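Local coordinates for enolase from the environmental genome shotgun sequencing of the Sargasso Sea (PDB 2QGY), which probably catalyses a magnesium-dependent reaction of the enolase superfamily, as a member of the mandelate racemase/muconate lactonizing enzyme group whose substrate the structure alone does not show, at the interface of chains A and B. Sequence-based numbering; all coordinates share one arbitrary frame. Chains: chain A/B, Enolase from the environmental genome shotgun sequencing of the Sargasso Sea.

Contact 1: the interface of chains A and B. Residues chain A 58, 61; chain B 65, 69, 72.
A:Lys61 lies against B:Ile65 and B:Glu69 on the facing helix of chain B: its CB meets B:Ile65, while CE and NZ both meet B:Glu69. At the root of the side chain, CB of A:Lys61 packs on the CG2 methyl of B:Ile65 at 3.6 Å, an apolar contact. CG2, anti to the backbone N, is the branch that touches the lysine. Beyond CB the lysine chain bends at chi3 (-70°), which turns its end toward B:Glu69. CE of A:Lys61 then comes up to the carboxylate carbon CD of B:Glu69, 3.4 Å away, and the terminal amine NZ reaches OE2 at 2.6 Å in a short hydrogen bond that is also a salt bridge. The two side chains run at about a right angle, and NZ meets OE2 from above the carboxylate plane, 45° out of it, suggesting a pairing that owes more to charge than to direction. OE2 of B:Glu69 has a second cationic neighbour in its own chain: NH1 of B:Arg72 forms a longer salt bridge of 3.5 Å. With a lysine and an arginine around one oxygen, the carboxylate is probably held in its charged form. On the other flank, the backbone O of A:Phe58 lies 3.7 Å from CB of B:Glu69, a simple packing contact. The site joins helix 60-74 of chain A to the same helix of chain B, with A:Phe58 in the loop just before it, and two-fold symmetry repeats the contact with the chains exchanged.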
loop_
_atom_site.group_PDB
_atom_site.type_symbol
_atom_site.label_atom_id
_atom_site.label_comp_id
_atom_site.label_asym_id
_atom_site.label_seq_id
_atom_site.Cartn_x
_atom_site.Cartn_y
_atom_site.Cartn_z
ATOM N N PHE A 58 -3.137 -1.075 -14.120
ATOM C CA PHE A 58 -2.936 -2.551 -13.902
ATOM C C PHE A 58 -3.518 -3.130 -12.604
ATOM O O PHE A 58 -3.399 -4.345 -12.343
ATOM C CB PHE A 58 -1.463 -2.993 -14.103
ATOM C CG PHE A 58 -0.968 -2.764 -15.507
ATOM C CD1 PHE A 58 -1.306 -3.652 -16.540
ATOM C CD2 PHE A 58 -0.226 -1.640 -15.805
ATOM C CE1 PHE A 58 -0.873 -3.414 -17.853
ATOM C CE2 PHE A 58 0.203 -1.391 -17.100
ATOM C CZ PHE A 58 -0.108 -2.282 -18.124
ATOM N N LYS A 61 -8.847 -3.867 -11.733
ATOM C CA LYS A 61 -9.671 -5.046 -11.452
ATOM C C LYS A 61 -9.375 -5.577 -10.039
ATOM O O LYS A 61 -10.288 -6.018 -9.332
ATOM C CB LYS A 61 -9.426 -6.133 -12.505
ATOM C CG LYS A 61 -10.003 -5.774 -13.875
ATOM C CD LYS A 61 -10.139 -6.991 -14.793
ATOM C CE LYS A 61 -8.795 -7.513 -15.245
ATOM N NZ LYS A 61 -8.896 -8.569 -16.332
ATOM N N ILE B 65 -5.490 -11.400 -9.008
ATOM C CA ILE B 65 -5.909 -10.670 -10.214
ATOM C C ILE B 65 -4.805 -9.709 -10.692
ATOM O O ILE B 65 -4.518 -9.596 -11.896
ATOM C CB ILE B 65 -7.249 -9.945 -9.980
ATOM C CG1 ILE B 65 -8.392 -10.972 -9.874
ATOM C CG2 ILE B 65 -7.571 -8.922 -11.086
ATOM C CD1 ILE B 65 -8.425 -11.971 -10.991
ATOM N N GLU B 69 -2.898 -9.740 -14.294
ATOM C CA GLU B 69 -2.764 -8.547 -15.140
ATOM C C GLU B 69 -1.278 -8.203 -15.478
ATOM O O GLU B 69 -0.933 -7.923 -16.637
ATOM C CB GLU B 69 -3.455 -7.369 -14.478
ATOM C CG GLU B 69 -4.965 -7.434 -14.585
ATOM C CD GLU B 69 -5.486 -7.487 -16.046
ATOM O OE1 GLU B 69 -5.093 -6.623 -16.876
ATOM O OE2 GLU B 69 -6.311 -8.381 -16.356
ATOM N N ARG B 72 0.083 -10.810 -17.923
ATOM C CA ARG B 72 -0.349 -10.473 -19.287
ATOM C C ARG B 72 0.555 -9.420 -19.948
ATOM O O ARG B 72 0.938 -9.539 -21.135
ATOM C CB ARG B 72 -1.802 -10.023 -19.281
ATOM C CG ARG B 72 -2.751 -11.180 -19.204
ATOM C CD ARG B 72 -4.185 -10.738 -18.919
ATOM N NE ARG B 72 -5.087 -11.879 -19.049
ATOM C CZ ARG B 72 -6.420 -11.797 -19.049
ATOM N NH1 ARG B 72 -7.028 -10.621 -18.922
ATOM N NH2 ARG B 72 -7.147 -12.901 -19.178
#

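Contact 2: the interface of chains A and B. Residues chain A 59, 100; chain B 66, 93, 96-98, 101.
A:Arg59 lays its guanidinium on the ring of B:Phe101 while its edges bond to A:Asp100 and to the backbone of B:His96. The stacking evidence is a plane-to-plane angle of 10°, with NH2 of A:Arg59 over the face of the ring of B:Phe101, 3.7 Å from its centroid, a cation-pi contact. CG of B:Phe101 lies under the centre of the guanidinium, and its distance to CZ of A:Arg59 is 3.5 Å. The phenyl group is placed there by a chi1 of -175°, which sets its CG anti to the backbone N.

Hydrogen bonding occupies the guanidinium plane. End-on, NH1 and NH2 of A:Arg59 both donate to the carbonyl O of B:His96, the NH2 bond measuring 2.9 Å. Both nitrogens approach from the same face of the carbonyl plane and neither lies on a lone pair, whereas the oxygen sits nearly in the guanidinium plane. Side-on, A:Arg59 grips A:Asp100 of its own chain: NE to OD1 is 2.8 Å, and NH1 to OD2 is 2.7 Å and nearly straight (173° at H). Both carboxylate oxygens use their syn lone pairs. This side-on, two-nitrogen grip would hold the guanidinium's rotation while its other edge faces B:His96.

Water extends the polar network: water 1 contacts OD2 of A:Asp100 at 2.5 Å and the backbone N of B:Phe101 at 3.1 Å, linking the chains. Among apolar contacts, the aliphatic CD of A:Arg59 packs on CD1 of B:Phe101 at 3.6 Å, and CG touches CD1 of B:Ile66 more loosely.

In the fold, A:Arg59 stands in the loop before helix 60-74. It reaches the loop between helices 82-93 and 99-120 of chain B, while A:Asp100 and B:Phe101 occupy the first turn of helix 99-120 in their respective chains.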
loop_
_atom_site.group_PDB
_atom_site.type_symbol
_atom_site.label_atom_id
_atom_site.label_comp_id
_atom_site.label_asym_id
_atom_site.label_seq_id
_atom_site.Cartn_x
_atom_site.Cartn_y
_atom_site.Cartn_z
ATOM N N ARG A 59 -4.124 -2.269 -11.791
ATOM C CA ARG A 59 -4.645 -2.673 -10.487
ATOM C C ARG A 59 -6.144 -2.429 -10.388
ATOM O O ARG A 59 -6.772 -2.735 -9.352
ATOM C CB ARG A 59 -3.866 -1.940 -9.374
ATOM C CG ARG A 59 -2.402 -2.360 -9.422
ATOM C CD ARG A 59 -1.431 -1.154 -9.335
ATOM N NE ARG A 59 -1.237 -0.838 -7.934
ATOM C CZ ARG A 59 -0.198 -0.152 -7.472
ATOM N NH1 ARG A 59 -0.090 0.054 -6.173
ATOM N NH2 ARG A 59 0.713 0.316 -8.326
ATOM N N ASP A 100 -3.847 0.553 -3.011
ATOM C CA ASP A 100 -4.916 -0.256 -3.584
ATOM C C ASP A 100 -6.001 -0.524 -2.533
ATOM O O ASP A 100 -7.191 -0.307 -2.791
ATOM C CB ASP A 100 -4.353 -1.567 -4.160
ATOM C CG ASP A 100 -3.189 -1.319 -5.117
ATOM O OD1 ASP A 100 -3.426 -1.435 -6.342
ATOM O OD2 ASP A 100 -2.044 -0.978 -4.657
ATOM N N ILE B 66 -4.184 -9.018 -9.734
ATOM C CA ILE B 66 -3.052 -8.143 -10.055
ATOM C C ILE B 66 -1.932 -8.972 -10.706
ATOM O O ILE B 66 -1.442 -8.600 -11.766
ATOM C CB ILE B 66 -2.561 -7.348 -8.839
ATOM C CG1 ILE B 66 -3.568 -6.257 -8.520
ATOM C CG2 ILE B 66 -1.252 -6.589 -9.209
ATOM C CD1 ILE B 66 -3.383 -5.586 -7.158
ATOM N N SER B 93 4.333 1.196 -12.109
ATOM C CA SER B 93 3.856 1.566 -10.770
ATOM C C SER B 93 3.836 3.081 -10.529
ATOM O O SER B 93 2.981 3.579 -9.791
ATOM C CB SER B 93 4.647 0.847 -9.682
ATOM O OG SER B 93 5.973 1.297 -9.626
ATOM N N HIS B 96 3.264 4.503 -7.076
ATOM C CA HIS B 96 2.058 4.087 -6.336
ATOM C C HIS B 96 2.359 2.754 -5.734
ATOM O O HIS B 96 2.465 1.746 -6.451
ATOM C CB HIS B 96 0.871 3.943 -7.266
ATOM C CG HIS B 96 0.444 5.236 -7.889
ATOM N ND1 HIS B 96 0.656 5.524 -9.221
ATOM C CD2 HIS B 96 -0.146 6.331 -7.353
ATOM C CE1 HIS B 96 0.185 6.736 -9.486
ATOM N NE2 HIS B 96 -0.295 7.250 -8.367
ATOM N N ARG B 97 2.478 2.740 -4.423
ATOM C CA ARG B 97 2.989 1.578 -3.720
ATOM C C ARG B 97 1.951 1.080 -2.735
ATOM O O ARG B 97 1.112 1.851 -2.229
ATOM C CB ARG B 97 4.252 1.951 -2.945
ATOM C CG ARG B 97 5.374 2.411 -3.861
ATOM C CD ARG B 97 6.685 2.552 -3.121
ATOM N NE ARG B 97 6.730 3.770 -2.327
ATOM C CZ ARG B 97 7.356 4.895 -2.682
ATOM N NH1 ARG B 97 8.012 4.996 -3.840
ATOM N NH2 ARG B 97 7.319 5.926 -1.860
ATOM N N GLY B 98 2.009 -0.199 -2.427
ATOM C CA GLY B 98 1.189 -0.725 -1.322
ATOM C C GLY B 98 1.472 -2.202 -1.162
ATOM O O GLY B 98 2.077 -2.794 -2.045
ATOM N N PHE B 101 0.067 -4.737 -3.945
ATOM C CA PHE B 101 0.808 -4.679 -5.190
ATOM C C PHE B 101 2.200 -5.294 -5.028
ATOM O O PHE B 101 2.654 -6.040 -5.907
ATOM C CB PHE B 101 0.970 -3.237 -5.651
ATOM C CG PHE B 101 1.629 -3.123 -6.990
ATOM C CD1 PHE B 101 0.946 -3.534 -8.133
ATOM C CD2 PHE B 101 2.923 -2.595 -7.105
ATOM C CE1 PHE B 101 1.537 -3.467 -9.376
ATOM C CE2 PHE B 101 3.547 -2.518 -8.362
ATOM C CZ PHE B 101 2.863 -2.946 -9.488
HETATM O O HOH W 1 -1.164 -2.165 -2.664
#

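The C-alpha centres of contacts 1 and 2 are about 11 Å apart, making them neighbouring patches of one two-fold interface. Both draw on the loop leading into helix 60-74 of chain A, contact 1 also on that helix's first turn, and on helix 60-74 of chain B, where consecutive residues B:Ile65 and B:Ile66 serve different contacts. Contact 1 continues along the latter helix, whereas contact 2 extends to the start of helix 99-120. With the symmetry twins, the same segments act on both sides, which would tie the two chains through their N-terminal domains. Such reciprocal pairing is compatible with a dimer, which the structure alone does not establish.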